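Local coordinates for protein acetone carboxylase alpha subunit (Xanthobacter autotrophicus Py2, PDB 5M45) that serves as the alpha subunit of acetone carboxylase, a metal-containing member of the hydantoinase B/oxoprolinase family that works within a six-chain assembly, at residues T589-L594 / I599-Q604; Q503-S508 / S556-A561. All coordinates share one frame; numbering follows the deposited sequence.

Contact 1: residues T589-L594 / I599-Q604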
ATOM      1  N   THR A 589      35.669 -26.029   5.020  1.00 17.59           N
ATOM      2  CA  THR A 589      36.670 -26.150   3.949  1.00 17.92           C
ATOM      3  C   THR A 589      36.607 -24.973   2.951  1.00 18.07           C
ATOM      4  O   THR A 589      37.633 -24.628   2.332  1.00 18.29           O
ATOM      5  CB  THR A 589      36.496 -27.448   3.157  1.00 18.30           C
ATOM      6  OG1 THR A 589      35.179 -27.512   2.583  1.00 18.55           O
ATOM      7  CG2 THR A 589      36.742 -28.658   4.060  1.00 18.68           C
ATOM      8  N   TRP A 590      35.428 -24.358   2.773  1.00 17.66           N
ATOM      9  CA  TRP A 590      35.265 -23.330   1.755  1.00 17.89           C
ATOM     10  C   TRP A 590      36.081 -22.042   1.990  1.00 18.04           C
ATOM     11  O   TRP A 590      36.600 -21.449   1.065  1.00 18.05           O
ATOM     12  CB  TRP A 590      33.776 -22.917   1.600  1.00 17.46           C
ATOM     13  CG  TRP A 590      32.851 -23.986   1.156  1.00 17.27           C
ATOM     14  CD1 TRP A 590      33.169 -25.148   0.483  1.00 17.36           C
ATOM     15  CD2 TRP A 590      31.431 -23.993   1.313  1.00 16.92           C
ATOM     16  NE1 TRP A 590      32.023 -25.870   0.226  1.00 17.37           N
ATOM     17  CE2 TRP A 590      30.942 -25.180   0.721  1.00 16.91           C
ATOM     18  CE3 TRP A 590      30.517 -23.112   1.901  1.00 16.62           C
ATOM     19  CZ2 TRP A 590      29.580 -25.501   0.705  1.00 16.58           C
ATOM     20  CZ3 TRP A 590      29.162 -23.435   1.878  1.00 16.28           C
ATOM     21  CH2 TRP A 590      28.707 -24.608   1.277  1.00 16.26           C
ATOM     22  N   ASP A 591      36.176 -21.631   3.239  1.00 18.40           N
ATOM     23  CA  ASP A 591      36.708 -20.294   3.567  1.00 18.49           C
ATOM     24  C   ASP A 591      38.168 -20.124   3.099  1.00 18.60           C
ATOM     25  O   ASP A 591      38.518 -19.100   2.513  1.00 17.96           O
ATOM     26  CB  ASP A 591      36.562 -20.012   5.083  1.00 18.60           C
ATOM     27  CG  ASP A 591      35.127 -20.116   5.577  1.00 18.48           C
ATOM     28  OD1 ASP A 591      34.378 -21.011   5.100  1.00 18.42           O
ATOM     29  OD2 ASP A 591      34.729 -19.304   6.468  1.00 18.62           O
ATOM     30  N   ALA A 592      38.974 -21.166   3.290  1.00 19.01           N
ATOM     31  CA  ALA A 592      40.376 -21.147   2.843  1.00 19.74           C
ATOM     32  C   ALA A 592      40.556 -21.138   1.313  1.00 20.22           C
ATOM     33  O   ALA A 592      41.631 -20.788   0.838  1.00 19.99           O
ATOM     34  CB  ALA A 592      41.140 -22.314   3.468  1.00 20.15           C
ATOM     35  N   MET A 593      39.522 -21.527   0.565  1.00 20.16           N
ATOM     36  CA  MET A 593      39.545 -21.506  -0.906  1.00 20.51           C
ATOM     37  C   MET A 593      39.306 -20.093  -1.476  1.00 20.59           C
ATOM     38  O   MET A 593      39.501 -19.877  -2.685  1.00 21.06           O
ATOM     39  CB  MET A 593      38.451 -22.438  -1.468  1.00 20.63           C
ATOM     40  CG  MET A 593      38.518 -23.907  -1.064  1.00 20.46           C
ATOM     41  SD  MET A 593      37.113 -24.839  -1.781  1.00 20.50           S
ATOM     42  CE  MET A 593      37.219 -26.370  -0.866  1.00 20.41           C
ATOM     43  N   LEU A 594      38.874 -19.149  -0.634  1.00 20.10           N
ATOM     44  CA  LEU A 594      38.493 -17.810  -1.043  1.00 19.96           C
ATOM     45  C   LEU A 594      39.309 -16.771  -0.263  1.00 19.94           C
ATOM     46  O   LEU A 594      38.745 -15.976   0.486  1.00 19.23           O
ATOM     47  CB  LEU A 594      36.997 -17.598  -0.780  1.00 19.99           C
ATOM     48  CG  LEU A 594      36.017 -18.600  -1.410  1.00 20.06           C
ATOM     49  CD1 LEU A 594      34.590 -18.321  -0.947  1.00 20.22           C
ATOM     50  CD2 LEU A 594      36.076 -18.579  -2.932  1.00 20.40           C
ATOM     51  N   ILE A 599      33.907 -12.561   3.902  1.00 18.80           N
ATOM     52  CA  ILE A 599      33.036 -13.643   4.338  1.00 18.42           C
ATOM     53  C   ILE A 599      32.266 -13.233   5.584  1.00 18.23           C
ATOM     54  O   ILE A 599      32.856 -12.739   6.536  1.00 17.93           O
ATOM     55  CB  ILE A 599      33.835 -14.929   4.639  1.00 18.58           C
ATOM     56  CG1 ILE A 599      34.523 -15.420   3.362  1.00 18.61           C
ATOM     57  CG2 ILE A 599      32.931 -16.022   5.246  1.00 18.39           C
ATOM     58  CD1 ILE A 599      35.420 -16.605   3.535  1.00 18.85           C
ATOM     59  N   LYS A 600      30.959 -13.460   5.585  1.00 17.82           N
ATOM     60  CA  LYS A 600      30.143 -13.342   6.787  1.00 17.88           C
ATOM     61  C   LYS A 600      29.704 -14.753   7.230  1.00 16.92           C
ATOM     62  O   LYS A 600      28.939 -15.421   6.518  1.00 16.97           O
ATOM     63  CB  LYS A 600      28.940 -12.430   6.523  1.00 18.57           C
ATOM     64  CG  LYS A 600      29.380 -10.977   6.275  1.00 19.37           C
ATOM     65  CD  LYS A 600      28.195 -10.010   6.285  1.00 19.89           C
ATOM     66  CE  LYS A 600      28.637  -8.579   6.002  1.00 20.52           C
ATOM     67  NZ  LYS A 600      27.476  -7.622   6.189  1.00 20.94           N
ATOM     68  N   ARG A 601      30.248 -15.221   8.349  1.00 16.20           N
ATOM     69  CA  ARG A 601      29.953 -16.538   8.908  1.00 15.58           C
ATOM     70  C   ARG A 601      29.682 -16.343  10.403  1.00 15.45           C
ATOM     71  O   ARG A 601      30.635 -16.118  11.177  1.00 15.15           O
ATOM     72  CB  ARG A 601      31.143 -17.501   8.684  1.00 15.71           C
ATOM     73  CG  ARG A 601      31.042 -18.844   9.402  1.00 15.38           C
ATOM     74  CD  ARG A 601      32.252 -19.753   9.211  1.00 15.60           C
ATOM     75  NE  ARG A 601      32.344 -20.371   7.876  1.00 15.60           N
ATOM     76  CZ  ARG A 601      31.647 -21.415   7.446  1.00 15.33           C
ATOM     77  NH1 ARG A 601      31.858 -21.873   6.228  1.00 15.39           N
ATOM     78  NH2 ARG A 601      30.715 -21.998   8.196  1.00 15.31           N
ATOM     79  N   ASP A 602      28.412 -16.373  10.803  1.00 15.14           N
ATOM     80  CA  ASP A 602      28.044 -15.980  12.173  1.00 15.03           C
ATOM     81  C   ASP A 602      26.644 -16.452  12.537  1.00 14.65           C
ATOM     82  O   ASP A 602      25.984 -17.101  11.708  1.00 14.61           O
ATOM     83  CB  ASP A 602      28.211 -14.451  12.367  1.00 15.26           C
ATOM     84  CG  ASP A 602      27.309 -13.621  11.471  1.00 15.41           C
ATOM     85  OD1 ASP A 602      26.260 -14.080  10.992  1.00 14.96           O
ATOM     86  OD2 ASP A 602      27.636 -12.435  11.235  1.00 16.55           O
ATOM     87  N   LYS A 603      26.185 -16.112  13.758  1.00 14.30           N
ATOM     88  CA  LYS A 603      24.839 -16.484  14.225  1.00 14.13           C
ATOM     89  C   LYS A 603      23.673 -15.577  13.773  1.00 13.92           C
ATOM     90  O   LYS A 603      22.530 -15.805  14.173  1.00 13.50           O
ATOM     91  CB  LYS A 603      24.801 -16.583  15.754  1.00 14.33           C
ATOM     92  CG  LYS A 603      25.622 -17.737  16.368  1.00 14.50           C
ATOM     93  CD  LYS A 603      25.058 -19.104  16.053  1.00 14.52           C
ATOM     94  CE  LYS A 603      23.630 -19.358  16.601  1.00 14.58           C
ATOM     95  NZ  LYS A 603      23.167 -20.750  16.332  1.00 14.43           N
ATOM     96  N   GLN A 604      23.925 -14.588  12.929  1.00 13.87           N
ATOM     97  CA  GLN A 604      22.903 -13.611  12.591  1.00 13.75           C
ATOM     98  C   GLN A 604      21.988 -14.140  11.462  1.00 13.49           C
ATOM     99  O   GLN A 604      22.204 -13.893  10.277  1.00 13.44           O
ATOM    100  CB  GLN A 604      23.578 -12.263  12.238  1.00 14.03           C
ATOM    101  CG  GLN A 604      22.632 -11.078  12.130  1.00 13.90           C
ATOM    102  CD  GLN A 604      21.858 -10.832  13.400  1.00 13.92           C
ATOM    103  OE1 GLN A 604      22.365 -11.051  14.487  1.00 14.35           O
ATOM    104  NE2 GLN A 604      20.621 -10.359  13.275  1.00 13.68           N
TER
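A side-on salt bridge ties strand 598-602, at one edge of a five-stranded antiparallel sheet within the chain, to the loop that leads into it: Arg601 on the strand grips Asp591 in a single helix-like turn, 590-593. The guanidinium offers two nitrogens and the carboxylate two oxygens. Arg601 NH1 donates to Asp591 OD1 at 2.9 Å, meeting its syn lone pair, while Arg601 NE donates to Asp591 OD2 at 3.0 Å with an N-H...O angle of 160°. The two planes are twisted by 31°, so OD2 lies in the guanidinium plane and OD1 is tilted from it. Arginine suits this place because a bend at its third torsion (chi3 -74°) turns the NE edge to the acid and leaves NH2 for a second carboxylate, that of Asp582. Two acids round one guanidinium should fix its orientation and balance its charge.

Beside the ion pair, Ile599 supplies an apolar contact. Its CD1 reaches both Asp591 CA and CB at 3.9 Å, because the CG1 branch is extended toward the turn; the branched chain also suits a strand. Within the turn, Met593 N bonds to Trp590 O at 3.0 Å, a tight curl from which Asp591 points at the strand.

Inward lies strand 559-563, whose Phe560 touches Asp591, Ile599 and Arg601 and also meets the ring of Trp590. Trp590 and Leu594 continue from the turn onto strand 617-621, the next one in the sheet, through Leu619 and Leu617.

Contact 2: residues Q503-S508 / S556-A561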
ATOM      1  N   GLN A 503      22.870 -30.911  -0.504  1.00 14.01           N
ATOM      2  CA  GLN A 503      23.428 -31.963   0.377  1.00 14.20           C
ATOM      3  C   GLN A 503      22.555 -32.121   1.631  1.00 14.17           C
ATOM      4  O   GLN A 503      22.056 -31.134   2.179  1.00 13.55           O
ATOM      5  CB  GLN A 503      24.853 -31.559   0.787  1.00 14.60           C
ATOM      6  CG  GLN A 503      25.672 -32.597   1.523  1.00 15.09           C
ATOM      7  CD  GLN A 503      27.101 -32.160   1.859  1.00 15.56           C
ATOM      8  OE1 GLN A 503      27.917 -32.015   0.974  1.00 16.17           O
ATOM      9  NE2 GLN A 503      27.402 -31.952   3.138  1.00 15.80           N
ATOM     10  N   ILE A 504      22.439 -33.356   2.123  1.00 14.21           N
ATOM     11  CA  ILE A 504      21.819 -33.622   3.419  1.00 14.14           C
ATOM     12  C   ILE A 504      22.658 -32.929   4.527  1.00 14.32           C
ATOM     13  O   ILE A 504      23.899 -32.918   4.465  1.00 14.29           O
ATOM     14  CB  ILE A 504      21.731 -35.148   3.679  1.00 14.35           C
ATOM     15  CG1 ILE A 504      20.771 -35.807   2.686  1.00 14.39           C
ATOM     16  CG2 ILE A 504      21.313 -35.425   5.127  1.00 14.39           C
ATOM     17  CD1 ILE A 504      20.785 -37.322   2.732  1.00 14.63           C
ATOM     18  N   LYS A 505      21.985 -32.313   5.513  1.00 14.43           N
ATOM     19  CA  LYS A 505      22.671 -31.429   6.518  1.00 14.46           C
ATOM     20  C   LYS A 505      23.107 -32.246   7.747  1.00 14.33           C
ATOM     21  O   LYS A 505      22.289 -32.544   8.619  1.00 14.79           O
ATOM     22  CB  LYS A 505      21.773 -30.236   6.932  1.00 14.39           C
ATOM     23  CG  LYS A 505      22.464 -29.193   7.824  1.00 14.54           C
ATOM     24  CD  LYS A 505      23.570 -28.446   7.091  1.00 14.73           C
ATOM     25  CE  LYS A 505      24.192 -27.378   7.951  1.00 14.76           C
ATOM     26  NZ  LYS A 505      25.589 -27.130   7.513  1.00 15.01           N
ATOM     27  N   ALA A 506      24.384 -32.608   7.793  1.00 14.18           N
ATOM     28  CA  ALA A 506      24.920 -33.447   8.863  1.00 14.19           C
ATOM     29  C   ALA A 506      24.772 -32.797  10.239  1.00 13.85           C
ATOM     30  O   ALA A 506      24.991 -31.607  10.407  1.00 13.81           O
ATOM     31  CB  ALA A 506      26.383 -33.778   8.588  1.00 14.36           C
ATOM     32  N   SER A 507      24.350 -33.613  11.200  1.00 13.67           N
ATOM     33  CA  SER A 507      24.197 -33.244  12.621  1.00 13.31           C
ATOM     34  C   SER A 507      23.138 -32.183  12.874  1.00 12.94           C
ATOM     35  O   SER A 507      23.145 -31.547  13.953  1.00 12.98           O
ATOM     36  CB  SER A 507      25.564 -32.946  13.294  1.00 13.41           C
ATOM     37  OG  SER A 507      26.335 -34.140  13.487  1.00 13.64           O
ATOM     38  N   SER A 508      22.174 -32.020  11.939  1.00 12.54           N
ATOM     39  CA  SER A 508      21.054 -31.099  12.143  1.00 12.34           C
ATOM     40  C   SER A 508      19.873 -31.752  12.915  1.00 12.32           C
ATOM     41  O   SER A 508      19.208 -31.093  13.714  1.00 12.33           O
ATOM     42  CB  SER A 508      20.585 -30.467  10.828  1.00 12.17           C
ATOM     43  OG  SER A 508      20.180 -31.438   9.888  1.00 12.43           O
ATOM     44  N   SER A 556      20.263 -25.266  15.721  1.00 12.55           N
ATOM     45  CA  SER A 556      19.770 -23.916  15.455  1.00 12.56           C
ATOM     46  C   SER A 556      20.454 -23.346  14.189  1.00 12.83           C
ATOM     47  O   SER A 556      21.198 -24.059  13.514  1.00 13.08           O
ATOM     48  CB  SER A 556      19.975 -23.030  16.701  1.00 12.68           C
ATOM     49  OG  SER A 556      21.355 -22.820  17.008  1.00 12.74           O
ATOM     50  N   GLY A 557      20.196 -22.078  13.860  1.00 12.84           N
ATOM     51  CA  GLY A 557      20.576 -21.522  12.553  1.00 12.71           C
ATOM     52  C   GLY A 557      21.842 -20.695  12.579  1.00 12.60           C
ATOM     53  O   GLY A 557      22.283 -20.235  13.644  1.00 12.83           O
ATOM     54  N   TYR A 558      22.429 -20.515  11.395  1.00 12.52           N
ATOM     55  CA  TYR A 558      23.545 -19.620  11.176  1.00 12.62           C
ATOM     56  C   TYR A 558      23.556 -19.140   9.714  1.00 12.81           C
ATOM     57  O   TYR A 558      22.843 -19.670   8.871  1.00 12.79           O
ATOM     58  CB  TYR A 558      24.886 -20.269  11.572  1.00 12.62           C
ATOM     59  CG  TYR A 558      25.361 -21.376  10.623  1.00 12.58           C
ATOM     60  CD1 TYR A 558      24.914 -22.683  10.756  1.00 12.48           C
ATOM     61  CD2 TYR A 558      26.247 -21.101   9.580  1.00 12.65           C
ATOM     62  CE1 TYR A 558      25.338 -23.692   9.885  1.00 12.53           C
ATOM     63  CE2 TYR A 558      26.676 -22.114   8.691  1.00 12.74           C
ATOM     64  CZ  TYR A 558      26.222 -23.400   8.840  1.00 12.64           C
ATOM     65  OH  TYR A 558      26.641 -24.406   7.951  1.00 12.76           O
ATOM     66  N   ARG A 559      24.356 -18.104   9.474  1.00 13.20           N
ATOM     67  CA  ARG A 559      24.545 -17.451   8.178  1.00 13.46           C
ATOM     68  C   ARG A 559      25.927 -17.751   7.597  1.00 13.53           C
ATOM     69  O   ARG A 559      26.930 -17.687   8.329  1.00 13.66           O
ATOM     70  CB  ARG A 559      24.434 -15.906   8.380  1.00 13.87           C
ATOM     71  CG  ARG A 559      24.890 -15.059   7.225  1.00 14.39           C
ATOM     72  CD  ARG A 559      24.540 -13.576   7.353  1.00 14.61           C
ATOM     73  NE  ARG A 559      25.233 -12.841   8.431  1.00 14.73           N
ATOM     74  CZ  ARG A 559      25.358 -11.504   8.460  1.00 14.82           C
ATOM     75  NH1 ARG A 559      24.907 -10.734   7.464  1.00 14.85           N
ATOM     76  NH2 ARG A 559      25.952 -10.920   9.481  1.00 14.97           N
ATOM     77  N   PHE A 560      25.972 -18.068   6.305  1.00 13.22           N
ATOM     78  CA  PHE A 560      27.181 -17.992   5.470  1.00 13.39           C
ATOM     79  C   PHE A 560      26.894 -17.267   4.161  1.00 13.25           C
ATOM     80  O   PHE A 560      26.030 -17.691   3.399  1.00 12.99           O
ATOM     81  CB  PHE A 560      27.761 -19.380   5.111  1.00 13.51           C
ATOM     82  CG  PHE A 560      28.976 -19.313   4.209  1.00 13.72           C
ATOM     83  CD1 PHE A 560      30.248 -19.184   4.743  1.00 14.06           C
ATOM     84  CD2 PHE A 560      28.846 -19.406   2.805  1.00 13.97           C
ATOM     85  CE1 PHE A 560      31.377 -19.101   3.899  1.00 14.34           C
ATOM     86  CE2 PHE A 560      29.959 -19.351   1.973  1.00 14.15           C
ATOM     87  CZ  PHE A 560      31.225 -19.184   2.525  1.00 14.46           C
ATOM     88  N   ALA A 561      27.650 -16.195   3.915  1.00 13.38           N
ATOM     89  CA  ALA A 561      27.660 -15.470   2.656  1.00 13.62           C
ATOM     90  C   ALA A 561      29.059 -14.988   2.338  1.00 14.06           C
ATOM     91  O   ALA A 561      29.856 -14.729   3.259  1.00 14.00           O
ATOM     92  CB  ALA A 561      26.711 -14.281   2.715  1.00 13.46           C
TER
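Lys505 and Tyr558 reach for each other from opposite directions and meet at their polar ends, where Lys505 NZ donates a hydrogen bond to Tyr558 OH at 3.0 Å. The ammonium lies near the plane of the ring, at its hydroxyl edge; NZ is still 4.0 Å from Tyr558 CZ, and the rest of the ring is farther away. A bend at chi2 (67°) shapes the lysine chain, which is otherwise extended, and the first torsion of Tyr558 (chi1 71°) helps carry its hydroxyl toward Lys505 although its CB does not itself point there.

The pair reaches across part of the five-stranded antiparallel sheet: Lys505 belongs to the side of edge strand 497-504, Tyr558 leads into strand 559-563, and strands 520-526 and 617-621 run between them. Here the lysine opens a type II turn, Lys505 to Ser508, in which Ser507 takes a left-handed backbone conformation. Ser508 OG donates to Lys505 O at 2.7 Å, reinforcing a weak backbone bond of the turn.

Both polar ends are buried, and both have further partners. Lysine is long enough to reach the hydroxyl while its NZ pairs with Glu521 and makes a cation-pi contact with Tyr621; tyrosine combines an apolar ring, packed on Leu619, with a hydroxyl that also bonds to Asp582.

Contacts 1 and 2 both reach one five-stranded antiparallel sheet, their centres about 12 Å apart, and meet directly because strands 559-563 and 598-602 are neighbours. Lys600 N approaches Ala561 O at 2.9 Å, a probable backbone hydrogen bond, and a salt bridge joins Asp602 OD2 to Arg559 NH2, also at 2.9 Å. Asp582 lies between the two polar groups, pairing with Arg601 of contact 1 and accepting a bond from Tyr558 of contact 2, so the two charge clusters share an acid. Neither contact includes a residue that binds the manganese ion (His150, Asp153 and His175), a magnesium ion (Ser763 and Val768) or the AE4 molecule.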